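Homoserine dehydrogenase (Thermoplasma acidophilum, PDB 3ING) probably catalyses the NADPH-dependent reduction of L-aspartate semialdehyde to L-homoserine, a step on the routes to threonine and methionine. Local coordinates at residues 175-180 / 198-203; 90-95 / 205-210; 212-217 / 251-256. One frame throughout, in Å; residues are numbered along the deposited sequence. Where two conformers were deposited one is given.

Interaction 1: residues 175-180 / 198-203. With NDP (NADPH dihydro-nicotinamide-adenine-dinucleotide phosphate), chain C; EDO (1,2-ethanediol), chain F.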
loop_
_atom_site.group_PDB
_atom_site.type_symbol
_atom_site.label_atom_id
_atom_site.label_comp_id
_atom_site.label_asym_id
_atom_site.label_seq_id
_atom_site.Cartn_x
_atom_site.Cartn_y
_atom_site.Cartn_z
ATOM N N ILE A 175 -19.074 12.362 -8.849
ATOM C CA ILE A 175 -18.989 13.837 -8.989
ATOM C C ILE A 175 -17.845 14.207 -9.919
ATOM O O ILE A 175 -17.958 15.104 -10.740
ATOM C CB ILE A 175 -18.890 14.558 -7.604
ATOM C CG1 ILE A 175 -19.063 16.081 -7.762
ATOM C CG2 ILE A 175 -17.616 14.152 -6.848
ATOM C CD1 ILE A 175 -19.468 16.833 -6.482
ATOM N N ASN A 176 -16.745 13.474 -9.846
ATOM C CA ASN A 176 -15.611 13.784 -10.683
ATOM C C ASN A 176 -15.846 13.413 -12.156
ATOM O O ASN A 176 -15.501 14.148 -13.072
ATOM C CB ASN A 176 -14.348 13.148 -10.106
ATOM C CG ASN A 176 -13.629 14.085 -9.177
ATOM O OD1 ASN A 176 -13.046 15.080 -9.632
ATOM N ND2 ASN A 176 -13.695 13.811 -7.856
ATOM N N TYR A 177 -16.482 12.270 -12.355
ATOM C CA TYR A 177 -16.843 11.774 -13.666
ATOM C C TYR A 177 -17.784 12.762 -14.297
ATOM O O TYR A 177 -17.667 13.115 -15.505
ATOM C CB TYR A 177 -17.521 10.411 -13.471
ATOM C CG TYR A 177 -17.775 9.593 -14.704
ATOM C CD1 TYR A 177 -16.730 9.023 -15.396
ATOM C CD2 TYR A 177 -19.069 9.329 -15.140
ATOM C CE1 TYR A 177 -16.950 8.241 -16.524
ATOM C CE2 TYR A 177 -19.298 8.554 -16.259
ATOM C CZ TYR A 177 -18.227 8.006 -16.942
ATOM O OH TYR A 177 -18.389 7.187 -18.034
ATOM N N VAL A 178 -18.738 13.236 -13.493
ATOM C CA VAL A 178 -19.734 14.230 -13.983
ATOM C C VAL A 178 -19.065 15.516 -14.409
ATOM O O VAL A 178 -19.293 16.007 -15.489
ATOM C CB VAL A 178 -20.822 14.553 -12.917
ATOM C CG1 VAL A 178 -21.547 15.846 -13.241
ATOM C CG2 VAL A 178 -21.818 13.372 -12.805
ATOM N N ILE A 179 -18.237 16.081 -13.550
ATOM C CA ILE A 179 -17.517 17.324 -13.866
ATOM C C ILE A 179 -16.673 17.146 -15.128
ATOM O O ILE A 179 -16.720 17.955 -16.042
ATOM C CB ILE A 179 -16.608 17.730 -12.649
ATOM C CG1 ILE A 179 -17.467 18.204 -11.470
ATOM C CG2 ILE A 179 -15.614 18.813 -13.026
ATOM C CD1 ILE A 179 -16.673 18.371 -10.172
ATOM N N ARG A 180 -15.904 16.063 -15.194
ATOM C CA ARG A 180 -15.026 15.869 -16.361
ATOM C C ARG A 180 -15.782 15.702 -17.681
ATOM O O ARG A 180 -15.369 16.216 -18.727
ATOM C CB ARG A 180 -14.099 14.692 -16.117
ATOM C CG ARG A 180 -13.140 14.979 -14.983
ATOM C CD ARG A 180 -12.193 13.847 -14.739
ATOM N NE ARG A 180 -11.284 13.646 -15.857
ATOM C CZ ARG A 180 -10.228 12.835 -15.842
ATOM N NH1 ARG A 180 -9.920 12.137 -14.769
ATOM N NH2 ARG A 180 -9.470 12.747 -16.910
ATOM N N LYS A 198 -21.636 1.939 -15.155
ATOM C CA LYS A 198 -20.402 1.521 -14.525
ATOM C C LYS A 198 -20.600 0.952 -13.119
ATOM O O LYS A 198 -19.805 0.127 -12.649
ATOM C CB LYS A 198 -19.426 2.701 -14.417
ATOM C CG LYS A 198 -18.862 3.201 -15.719
ATOM C CD LYS A 198 -17.437 3.828 -15.556
ATOM C CE LYS A 198 -17.328 4.871 -14.438
ATOM N NZ LYS A 198 -16.006 5.664 -14.484
ATOM N N GLY A 199 -21.651 1.398 -12.447
ATOM C CA GLY A 199 -21.967 0.914 -11.114
ATOM C C GLY A 199 -21.389 1.749 -10.001
ATOM O O GLY A 199 -21.403 1.293 -8.860
ATOM N N ILE A 200 -20.945 2.972 -10.312
ATOM C CA ILE A 200 -20.272 3.839 -9.349
ATOM C C ILE A 200 -21.199 4.862 -8.663
ATOM O O ILE A 200 -20.798 5.448 -7.695
ATOM C CB ILE A 200 -19.066 4.643 -9.973
ATOM C CG1 ILE A 200 -19.535 5.579 -11.083
ATOM C CG2 ILE A 200 -17.909 3.668 -10.455
ATOM C CD1 ILE A 200 -18.477 6.647 -11.633
ATOM N N ALA A 201 -22.395 5.102 -9.169
ATOM C CA ALA A 201 -23.293 6.106 -8.584
ATOM C C ALA A 201 -23.855 5.589 -7.274
ATOM O O ALA A 201 -24.119 4.394 -7.142
ATOM C CB ALA A 201 -24.433 6.394 -9.534
ATOM N N GLU A 202 -24.075 6.492 -6.322
ATOM C CA GLU A 202 -24.680 6.161 -5.061
ATOM C C GLU A 202 -26.127 5.786 -5.264
ATOM O O GLU A 202 -26.774 6.258 -6.203
ATOM C CB GLU A 202 -24.611 7.371 -4.135
ATOM C CG GLU A 202 -23.228 7.615 -3.577
ATOM C CD GLU A 202 -22.920 6.665 -2.461
ATOM O OE1 GLU A 202 -23.315 6.948 -1.301
ATOM O OE2 GLU A 202 -22.293 5.621 -2.753
ATOM N N SER A 203 -26.637 4.954 -4.353
ATOM C CA SER A 203 -28.018 4.523 -4.327
ATOM C C SER A 203 -28.951 5.736 -4.325
ATOM O O SER A 203 -30.096 5.660 -4.815
ATOM C CB SER A 203 -28.262 3.628 -3.099
ATOM O OG SER A 203 -27.392 2.508 -3.142
HETATM P PA NDP C . -26.714 -0.901 -4.204
HETATM O O1A NDP C . -26.395 -1.422 -5.546
HETATM O O2A NDP C . -27.877 0.013 -4.106
HETATM O O5B NDP C . -26.982 -2.117 -3.182
HETATM C C5B NDP C . -27.426 -1.980 -1.848
HETATM C C4B NDP C . -27.806 -3.337 -1.277
HETATM O O4B NDP C . -28.345 -3.220 0.015
HETATM C C3B NDP C . -28.928 -4.005 -2.084
HETATM O O3B NDP C . -28.877 -5.417 -1.950
HETATM C C2B NDP C . -30.161 -3.478 -1.434
HETATM O O2B NDP C . -31.298 -4.275 -1.615
HETATM C C1B NDP C . -29.730 -3.557 0.006
HETATM N N9A NDP C . -30.435 -2.661 0.915
HETATM C C8A NDP C . -30.987 -1.427 0.708
HETATM N N7A NDP C . -31.471 -0.983 1.911
HETATM C C5A NDP C . -31.221 -1.918 2.840
HETATM C C6A NDP C . -31.528 -1.947 4.184
HETATM N N6A NDP C . -31.883 -0.832 4.819
HETATM N N1A NDP C . -31.123 -3.045 4.853
HETATM C C2A NDP C . -30.492 -4.117 4.254
HETATM N N3A NDP C . -30.170 -4.104 2.910
HETATM C C4A NDP C . -30.557 -2.977 2.243
HETATM O O3 NDP C . -25.422 -0.177 -3.580
HETATM P PN NDP C . -23.888 -0.448 -3.982
HETATM O O1N NDP C . -23.576 0.292 -5.242
HETATM O O2N NDP C . -23.673 -1.926 -3.906
HETATM O O5D NDP C . -23.069 0.290 -2.791
HETATM C C5D NDP C . -23.158 -0.345 -1.515
HETATM C C4D NDP C . -22.366 0.472 -0.499
HETATM O O4D NDP C . -21.025 0.510 -0.933
HETATM C C3D NDP C . -22.802 1.909 -0.390
HETATM O O3D NDP C . -22.892 2.368 0.963
HETATM C C2D NDP C . -21.764 2.674 -1.189
HETATM O O2D NDP C . -21.606 3.998 -0.755
HETATM C C1D NDP C . -20.529 1.840 -0.943
HETATM N N1N NDP C . -19.489 2.023 -1.940
HETATM C C2N NDP C . -19.774 1.793 -3.261
HETATM C C3N NDP C . -18.887 2.122 -4.276
HETATM C C7N NDP C . -19.202 1.711 -5.664
HETATM O O7N NDP C . -18.129 1.348 -6.446
HETATM N N7N NDP C . -20.448 1.573 -6.099
HETATM C C4N NDP C . -17.425 2.425 -3.966
HETATM C C5N NDP C . -17.214 2.615 -2.490
HETATM C C6N NDP C . -18.223 2.393 -1.557
HETATM P P2B NDP C . -31.835 -4.734 -3.054
HETATM O O1X NDP C . -33.155 -5.337 -2.659
HETATM O O2X NDP C . -30.816 -5.633 -3.815
HETATM O O3X NDP C . -32.005 -3.449 -3.801
HETATM C C1 EDO F . -12.037 10.823 -11.945
HETATM O O1 EDO F . -11.032 10.489 -12.914
HETATM C C2 EDO F . -13.427 10.363 -12.393
HETATM O O2 EDO F . -13.722 9.072 -11.837
#

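Interaction 2: residues 90-95 / 205-210. With NDP (NADPH dihydro-nicotinamide-adenine-dinucleotide phosphate), chain C.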
loop_
_atom_site.group_PDB
_atom_site.type_symbol
_atom_site.label_atom_id
_atom_site.label_comp_id
_atom_site.label_asym_id
_atom_site.label_seq_id
_atom_site.Cartn_x
_atom_site.Cartn_y
_atom_site.Cartn_z
ATOM N N THR A 90 -24.591 -2.107 2.557
ATOM C CA THR A 90 -25.910 -1.453 2.417
ATOM C C THR A 90 -25.682 0.019 2.034
ATOM O O THR A 90 -24.601 0.530 2.207
ATOM C CB THR A 90 -26.720 -1.494 3.723
ATOM O OG1 THR A 90 -26.032 -0.717 4.710
ATOM C CG2 THR A 90 -26.900 -2.939 4.223
ATOM N N PRO A 91 -26.710 0.690 1.472
ATOM C CA PRO A 91 -26.566 2.092 1.109
ATOM C C PRO A 91 -26.521 3.005 2.314
ATOM O O PRO A 91 -26.995 2.645 3.405
ATOM C CB PRO A 91 -27.860 2.369 0.305
ATOM C CG PRO A 91 -28.514 1.080 0.077
ATOM C CD PRO A 91 -28.044 0.187 1.137
ATOM N N ALA A 92 -25.991 4.208 2.110
ATOM C CA ALA A 92 -25.944 5.219 3.135
ATOM C C ALA A 92 -27.312 5.648 3.602
ATOM O O ALA A 92 -28.179 5.969 2.808
ATOM C CB ALA A 92 -25.170 6.448 2.625
ATOM N N SER A 93 -27.510 5.640 4.915
ATOM C CA SER A 93 -28.669 6.306 5.541
ATOM C C SER A 93 -28.356 7.794 5.678
ATOM O O SER A 93 -27.187 8.212 5.566
ATOM C CB SER A 93 -28.936 5.746 6.915
ATOM O OG SER A 93 -27.939 6.164 7.818
ATOM N N ARG A 94 -29.374 8.602 5.987
ATOM C CA ARG A 94 -29.168 10.054 6.060
ATOM C C ARG A 94 -28.346 10.498 7.285
ATOM O O ARG A 94 -27.666 11.513 7.232
ATOM C CB ARG A 94 -30.532 10.759 6.114
ATOM C CG ARG A 94 -31.490 10.459 4.957
ATOM C CD ARG A 94 -30.917 10.821 3.598
ATOM N NE ARG A 94 -30.012 9.800 3.051
ATOM C CZ ARG A 94 -29.132 10.009 2.069
ATOM N NH1 ARG A 94 -29.014 11.204 1.511
ATOM N NH2 ARG A 94 -28.345 9.019 1.674
ATOM N N ASP A 95 -28.424 9.720 8.373
ATOM C CA ASP A 95 -27.896 10.107 9.680
ATOM C C ASP A 95 -26.936 9.104 10.330
ATOM O O ASP A 95 -26.380 9.360 11.391
ATOM C CB ASP A 95 -29.102 10.427 10.616
ATOM C CG ASP A 95 -29.984 9.194 10.931
ATOM O OD1 ASP A 95 -29.669 8.055 10.543
ATOM O OD2 ASP A 95 -31.023 9.380 11.572
ATOM N N PRO A 205 -28.286 9.087 -5.886
ATOM C CA PRO A 205 -27.282 9.850 -6.684
ATOM C C PRO A 205 -27.143 11.333 -6.334
ATOM O O PRO A 205 -26.129 11.940 -6.669
ATOM C CB PRO A 205 -27.765 9.657 -8.112
ATOM C CG PRO A 205 -28.632 8.427 -8.055
ATOM C CD PRO A 205 -29.302 8.477 -6.750
ATOM N N GLN A 206 -28.155 11.919 -5.681
ATOM C CA GLN A 206 -28.020 13.307 -5.203
ATOM C C GLN A 206 -26.890 13.436 -4.178
ATOM O O GLN A 206 -26.235 14.490 -4.082
ATOM C CB GLN A 206 -29.343 13.786 -4.646
ATOM C CG GLN A 206 -30.437 13.837 -5.734
ATOM C CD GLN A 206 -31.658 14.649 -5.334
ATOM O OE1 GLN A 206 -32.190 14.481 -4.235
ATOM N NE2 GLN A 206 -32.116 15.540 -6.243
ATOM N N ASP A 207 -26.609 12.355 -3.450
ATOM C CA ASP A 207 -25.451 12.322 -2.521
ATOM C C ASP A 207 -24.135 12.570 -3.261
ATOM O O ASP A 207 -23.206 13.131 -2.705
ATOM C CB ASP A 207 -25.319 10.974 -1.810
ATOM C CG ASP A 207 -26.403 10.721 -0.808
ATOM O OD1 ASP A 207 -27.312 11.578 -0.694
ATOM O OD2 ASP A 207 -26.352 9.632 -0.188
ATOM N N ASP A 208 -24.042 12.099 -4.499
ATOM C CA ASP A 208 -22.862 12.341 -5.339
ATOM C C ASP A 208 -22.829 13.802 -5.808
ATOM O O ASP A 208 -21.827 14.496 -5.663
ATOM C CB ASP A 208 -22.891 11.460 -6.579
ATOM C CG ASP A 208 -22.596 10.001 -6.283
ATOM O OD1 ASP A 208 -21.543 9.746 -5.683
ATOM O OD2 ASP A 208 -23.368 9.129 -6.726
ATOM N N LEU A 209 -23.931 14.250 -6.383
ATOM C CA LEU A 209 -23.977 15.570 -7.046
ATOM C C LEU A 209 -23.884 16.708 -6.054
ATOM O O LEU A 209 -23.393 17.785 -6.379
ATOM C CB LEU A 209 -25.243 15.703 -7.921
ATOM C CG LEU A 209 -25.367 14.604 -8.996
ATOM C CD1 LEU A 209 -26.668 14.743 -9.799
ATOM C CD2 LEU A 209 -24.125 14.568 -9.930
ATOM N N ASN A 210 -24.334 16.515 -4.829
ATOM C CA ASN A 210 -24.205 17.642 -3.902
ATOM C C ASN A 210 -22.899 17.590 -3.120
ATOM O O ASN A 210 -22.620 18.469 -2.327
ATOM C CB ASN A 210 -25.434 17.819 -3.042
ATOM C CG ASN A 210 -25.709 16.654 -2.187
ATOM O OD1 ASN A 210 -24.807 15.876 -1.891
ATOM N ND2 ASN A 210 -26.984 16.491 -1.795
HETATM P PA NDP C . -26.714 -0.901 -4.204
HETATM O O1A NDP C . -26.395 -1.422 -5.546
HETATM O O2A NDP C . -27.877 0.013 -4.106
HETATM O O5B NDP C . -26.982 -2.117 -3.182
HETATM C C5B NDP C . -27.426 -1.980 -1.848
HETATM C C4B NDP C . -27.806 -3.337 -1.277
HETATM O O4B NDP C . -28.345 -3.220 0.015
HETATM C C3B NDP C . -28.928 -4.005 -2.084
HETATM O O3B NDP C . -28.877 -5.417 -1.950
HETATM C C2B NDP C . -30.161 -3.478 -1.434
HETATM O O2B NDP C . -31.298 -4.275 -1.615
HETATM C C1B NDP C . -29.730 -3.557 0.006
HETATM N N9A NDP C . -30.435 -2.661 0.915
HETATM C C8A NDP C . -30.987 -1.427 0.708
HETATM N N7A NDP C . -31.471 -0.983 1.911
HETATM C C5A NDP C . -31.221 -1.918 2.840
HETATM C C6A NDP C . -31.528 -1.947 4.184
HETATM N N6A NDP C . -31.883 -0.832 4.819
HETATM N N1A NDP C . -31.123 -3.045 4.853
HETATM C C2A NDP C . -30.492 -4.117 4.254
HETATM N N3A NDP C . -30.170 -4.104 2.910
HETATM C C4A NDP C . -30.557 -2.977 2.243
HETATM O O3 NDP C . -25.422 -0.177 -3.580
HETATM P PN NDP C . -23.888 -0.448 -3.982
HETATM O O1N NDP C . -23.576 0.292 -5.242
HETATM O O2N NDP C . -23.673 -1.926 -3.906
HETATM O O5D NDP C . -23.069 0.290 -2.791
HETATM C C5D NDP C . -23.158 -0.345 -1.515
HETATM C C4D NDP C . -22.366 0.472 -0.499
HETATM O O4D NDP C . -21.025 0.510 -0.933
HETATM C C3D NDP C . -22.802 1.909 -0.390
HETATM O O3D NDP C . -22.892 2.368 0.963
HETATM C C2D NDP C . -21.764 2.674 -1.189
HETATM O O2D NDP C . -21.606 3.998 -0.755
HETATM C C1D NDP C . -20.529 1.840 -0.943
HETATM N N1N NDP C . -19.489 2.023 -1.940
HETATM C C2N NDP C . -19.774 1.793 -3.261
HETATM C C3N NDP C . -18.887 2.122 -4.276
HETATM C C7N NDP C . -19.202 1.711 -5.664
HETATM O O7N NDP C . -18.129 1.348 -6.446
HETATM N N7N NDP C . -20.448 1.573 -6.099
HETATM C C4N NDP C . -17.425 2.425 -3.966
HETATM C C5N NDP C . -17.214 2.615 -2.490
HETATM C C6N NDP C . -18.223 2.393 -1.557
HETATM P P2B NDP C . -31.835 -4.734 -3.054
HETATM O O1X NDP C . -33.155 -5.337 -2.659
HETATM O O2X NDP C . -30.816 -5.633 -3.815
HETATM O O3X NDP C . -32.005 -3.449 -3.801
#

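Interaction 3: residues 212-217 / 251-256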
loop_
_atom_site.group_PDB
_atom_site.type_symbol
_atom_site.label_atom_id
_atom_site.label_comp_id
_atom_site.label_asym_id
_atom_site.label_seq_id
_atom_site.Cartn_x
_atom_site.Cartn_y
_atom_site.Cartn_z
ATOM N N LEU A 212 -21.888 15.303 -1.020
ATOM C CA LEU A 212 -22.030 14.614 0.267
ATOM C C LEU A 212 -21.214 13.328 0.331
ATOM O O LEU A 212 -20.655 13.009 1.363
ATOM C CB LEU A 212 -23.499 14.307 0.542
ATOM C CG LEU A 212 -23.894 13.824 1.939
ATOM C CD1 LEU A 212 -23.348 14.743 3.025
ATOM C CD2 LEU A 212 -25.467 13.750 2.046
ATOM N N ASP A 213 -21.126 12.593 -0.767
ATOM C CA ASP A 213 -20.268 11.392 -0.798
ATOM C C ASP A 213 -18.842 11.804 -0.466
ATOM O O ASP A 213 -18.189 11.193 0.368
ATOM C CB ASP A 213 -20.334 10.709 -2.162
ATOM C CG ASP A 213 -19.402 9.492 -2.278
ATOM O OD1 ASP A 213 -19.664 8.468 -1.630
ATOM O OD2 ASP A 213 -18.415 9.545 -3.045
ATOM N N ALA A 214 -18.334 12.836 -1.122
ATOM C CA ALA A 214 -16.979 13.301 -0.809
ATOM C C ALA A 214 -16.850 13.737 0.658
ATOM O O ALA A 214 -15.821 13.502 1.313
ATOM C CB ALA A 214 -16.586 14.455 -1.744
ATOM N N ALA A 215 -17.880 14.414 1.159
ATOM C CA ALA A 215 -17.863 14.915 2.521
ATOM C C ALA A 215 -17.729 13.778 3.508
ATOM O O ALA A 215 -16.953 13.891 4.428
ATOM C CB ALA A 215 -19.088 15.759 2.845
ATOM N N ARG A 216 -18.488 12.699 3.317
ATOM C CA ARG A 216 -18.436 11.557 4.213
ATOM C C ARG A 216 -17.039 10.981 4.219
ATOM O O ARG A 216 -16.491 10.654 5.257
ATOM C CB ARG A 216 -19.456 10.477 3.803
ATOM C CG ARG A 216 -20.927 10.882 4.039
ATOM C CD ARG A 216 -21.795 9.888 3.296
ATOM N NE ARG A 216 -23.216 10.150 3.483
ATOM C CZ ARG A 216 -24.141 9.896 2.550
ATOM N NH1 ARG A 216 -23.807 9.479 1.319
ATOM N NH2 ARG A 216 -25.388 10.169 2.800
ATOM N N LYS A 217 -16.451 10.872 3.037
ATOM C CA LYS A 217 -15.110 10.317 2.918
ATOM C C LYS A 217 -14.131 11.207 3.674
ATOM O O LYS A 217 -13.225 10.714 4.301
ATOM C CB LYS A 217 -14.700 10.169 1.439
ATOM C CG LYS A 217 -15.552 9.206 0.659
ATOM C CD LYS A 217 -15.103 9.097 -0.802
ATOM C CE LYS A 217 -15.983 8.091 -1.562
ATOM N NZ LYS A 217 -15.754 6.681 -1.176
ATOM N N LEU A 251 -12.906 17.545 -8.342
ATOM C CA LEU A 251 -13.385 17.667 -6.971
ATOM C C LEU A 251 -12.349 16.946 -6.100
ATOM O O LEU A 251 -12.274 15.711 -6.037
ATOM C CB LEU A 251 -14.800 17.087 -6.823
ATOM C CG LEU A 251 -15.557 17.297 -5.497
ATOM C CD1 LEU A 251 -15.059 16.406 -4.371
ATOM C CD2 LEU A 251 -15.548 18.794 -5.073
ATOM N N VAL A 252 -11.533 17.742 -5.432
ATOM C CA VAL A 252 -10.428 17.232 -4.637
ATOM C C VAL A 252 -10.761 17.305 -3.156
ATOM O O VAL A 252 -11.257 18.317 -2.662
ATOM C CB VAL A 252 -9.136 18.068 -4.904
ATOM C CG1 VAL A 252 -7.976 17.610 -4.022
ATOM C CG2 VAL A 252 -8.737 18.000 -6.427
ATOM N N THR A 253 -10.488 16.211 -2.469
ATOM C CA THR A 253 -10.685 16.089 -1.041
ATOM C C THR A 253 -9.319 16.192 -0.366
ATOM O O THR A 253 -8.395 15.390 -0.657
ATOM C CB THR A 253 -11.351 14.761 -0.664
ATOM O OG1 THR A 253 -12.637 14.661 -1.289
ATOM C CG2 THR A 253 -11.542 14.651 0.864
ATOM N N GLU A 254 -9.198 17.180 0.522
ATOM C CA GLU A 254 -7.963 17.421 1.299
ATOM C C GLU A 254 -8.161 17.346 2.832
ATOM O O GLU A 254 -9.172 17.833 3.398
ATOM C CB GLU A 254 -7.403 18.791 0.985
ATOM C CG GLU A 254 -7.289 19.134 -0.495
ATOM C CD GLU A 254 -6.888 20.585 -0.712
ATOM O OE1 GLU A 254 -7.742 21.493 -0.469
ATOM O OE2 GLU A 254 -5.723 20.796 -1.110
ATOM N N VAL A 255 -7.163 16.789 3.499
ATOM C CA VAL A 255 -7.139 16.665 4.944
ATOM C C VAL A 255 -5.748 17.058 5.371
ATOM O O VAL A 255 -4.736 16.537 4.866
ATOM C CB VAL A 255 -7.517 15.249 5.396
ATOM C CG1 VAL A 255 -7.278 15.083 6.873
ATOM C CG2 VAL A 255 -9.013 14.954 5.058
ATOM N N TYR A 256 -5.687 17.986 6.293
ATOM C CA TYR A 256 -4.422 18.581 6.735
ATOM C C TYR A 256 -4.678 19.370 8.009
ATOM O O TYR A 256 -5.805 19.488 8.419
ATOM C CB TYR A 256 -3.856 19.498 5.661
ATOM C CG TYR A 256 -4.739 20.653 5.284
ATOM C CD1 TYR A 256 -5.740 20.503 4.340
ATOM C CD2 TYR A 256 -4.561 21.897 5.856
ATOM C CE1 TYR A 256 -6.550 21.557 4.000
ATOM C CE2 TYR A 256 -5.363 22.955 5.517
ATOM C CZ TYR A 256 -6.340 22.785 4.581
ATOM O OH TYR A 256 -7.151 23.833 4.250
#

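Interaction 1: residues 175-180 / 198-203
Tyr177 and Lys198 meet through a cation-pi contact. The ammonium NZ of Lys198 stands 4.0 Å from the centroid of the Tyr177 ring, 35° off the ring normal, so the charge sits off-centre, nearest CE1 (3.4 Å from NZ). The methylene before it makes a CH-pi contact with the same ring: Lys198 CE lies over the face, 4.2 Å from the centroid. A bend at chi3 (-50°) in the otherwise extended lysine chain brings CE and NZ to this face. With CG anti to the backbone N (chi1 -170°), the Tyr177 ring is carried out to meet the lysine. NZ also forms a salt bridge with Asp283, its stronger polar partner, so the ring adds to a charge already paired.

The apolar part is small: Ile200 CD1 approaches Tyr177 CB at 4.3 Å, obliquely to the ring. No hydrogen bond joins the two segments.

Polar bonds run instead from 198-203 to the cofactor. Gly199, with positive phi, is the C-prime residue of a Schellman motif ending helix 188-198, and its carbonyl O accepts the nicotinamide amide N7N of NADPH at 2.9 Å. The N7N bond probably steadies the carboxamide's rotation, and Asn14 ND2, a second donor to the same oxygen, helps hold the carbonyl in place. Glu202 OE2 takes the nicotinamide-ribose hydroxyl O2D at 2.7 Å. Ser203 OG donates to the pyrophosphate oxygen O2A, also at 2.7 Å. Glu202 is also predicted to bind L-homoserine.

The contact thus ties helix 173-183 to the turn leaving helix 188-198. Tyr177 also packs on Val191 and Asp194 of helix 188-198, whereas Ile175 and Ile179, on the same helix as Tyr177, lie on Leu251 of strand 249-258.

Interaction 2: residues 90-95 / 205-210
Arg94 reaches across from the loop 90-95 to Asp207 on the short helix 206-209 and grips it end-on with two nitrogens. From CB the arginine chain bends twice, at chi2 and at chi3, and these turns carry the guanidinium toward the helix although the side chain does not set out in that direction. CG, CD and NE serve as the arm; the contacts begin at CZ, which faces the carboxylate. NH1 donates to Asp207 OD1 at 2.8 Å with an N-H...O angle of 173°. NH2 donates to Asp207 OD2, also at 2.8 Å and nearly as straight. Each oxygen uses its syn lone pair, and the guanidinium and carboxylate planes are only 14° apart. NH2 makes a further bond to Ala92 O at 3.3 Å; the oxygen lies in the guanidinium plane, but NH2 stands well above the carbonyl plane of Ala92. This bond ties the arginine back to its own loop. Ala92 CB comes near Asp207 OD2 as well, at 4.4 Å.

In the same loop, Thr90 O accepts the nicotinamide-ribose hydroxyl O3D of NADPH. Asp207 OD2 has a second cationic partner in Arg216 of helix 212-226. Two arginines on one buried carboxylate would probably keep Asp207 ionised, and the paired, nearly coplanar bonds fix both groups' rotation where the nucleotide-binding region meets the second domain.

Interaction 3: residues 212-217 / 251-256
Ala214 turns its methyl toward strand 249-258 and there meets Leu251 and Thr253; Val255, two residues on, packs further along helix 212-226. The closer touch is apolar: Ala214 CB lies 3.6 Å from Leu251 CD1. Leu251 holds CG anti to its own backbone N (chi1 -172°), and chi2 of -76° then directs CD1, rather than CD2, to the alanine. The other partner is Thr253 OG1, 4.0 Å from Ala214 CB. With chi1 at -60° this hydroxyl lies anti to the carbonyl carbon, putting oxygen rather than CG2 nearest the methyl. It is hydrogen-bonded to Ser266 OG on the adjacent strand 261-270, so its polarity is met within the sheet. Val252, between the two, points away from the helix, in keeping with the alternation of a beta strand.

The helix comes close here: the alpha carbons of Ala214 and Thr253 are 6.9 Å apart, a separation that the small alanine side chain permits. Further along the same helix, Lys217, the predicted proton donor, extends its chain away from the strand and bonds through NZ to Thr144 O.

No hydrogen bond or ion pair crosses between these segments. The contact rests on van der Waals packing of a methyl against a leucine branch and a hydroxyl already engaged, seating helix 212-226 on the antiparallel sheet, while the charged side chains of Asp213 and Arg216 find their partners off the sheet.

Overall arrangement
Interactions 1 and 2 both touch NADPH, and their centres lie 12 Å apart; interaction 1 is nested along the chain within the loop closed by interaction 2. Glu202 N and Asp208 OD2, 2.8 Å apart, probably form a hydrogen bond between them. Interaction 3 is further from the cofactor, the Ala214 side chain about 12 Å from it, but connects to both. Asn176 OD1 probably accepts Leu251 N at 2.8 Å, joining helix 173-183 to the strand, and Arg216 NH1 reaches Asp207 OD2 at 3.0 Å. Helix 212-226 thus carries, on neighbouring residues, Arg216 of this charged cluster and Lys217, the predicted proton donor, while Ala214 rests on the sheet.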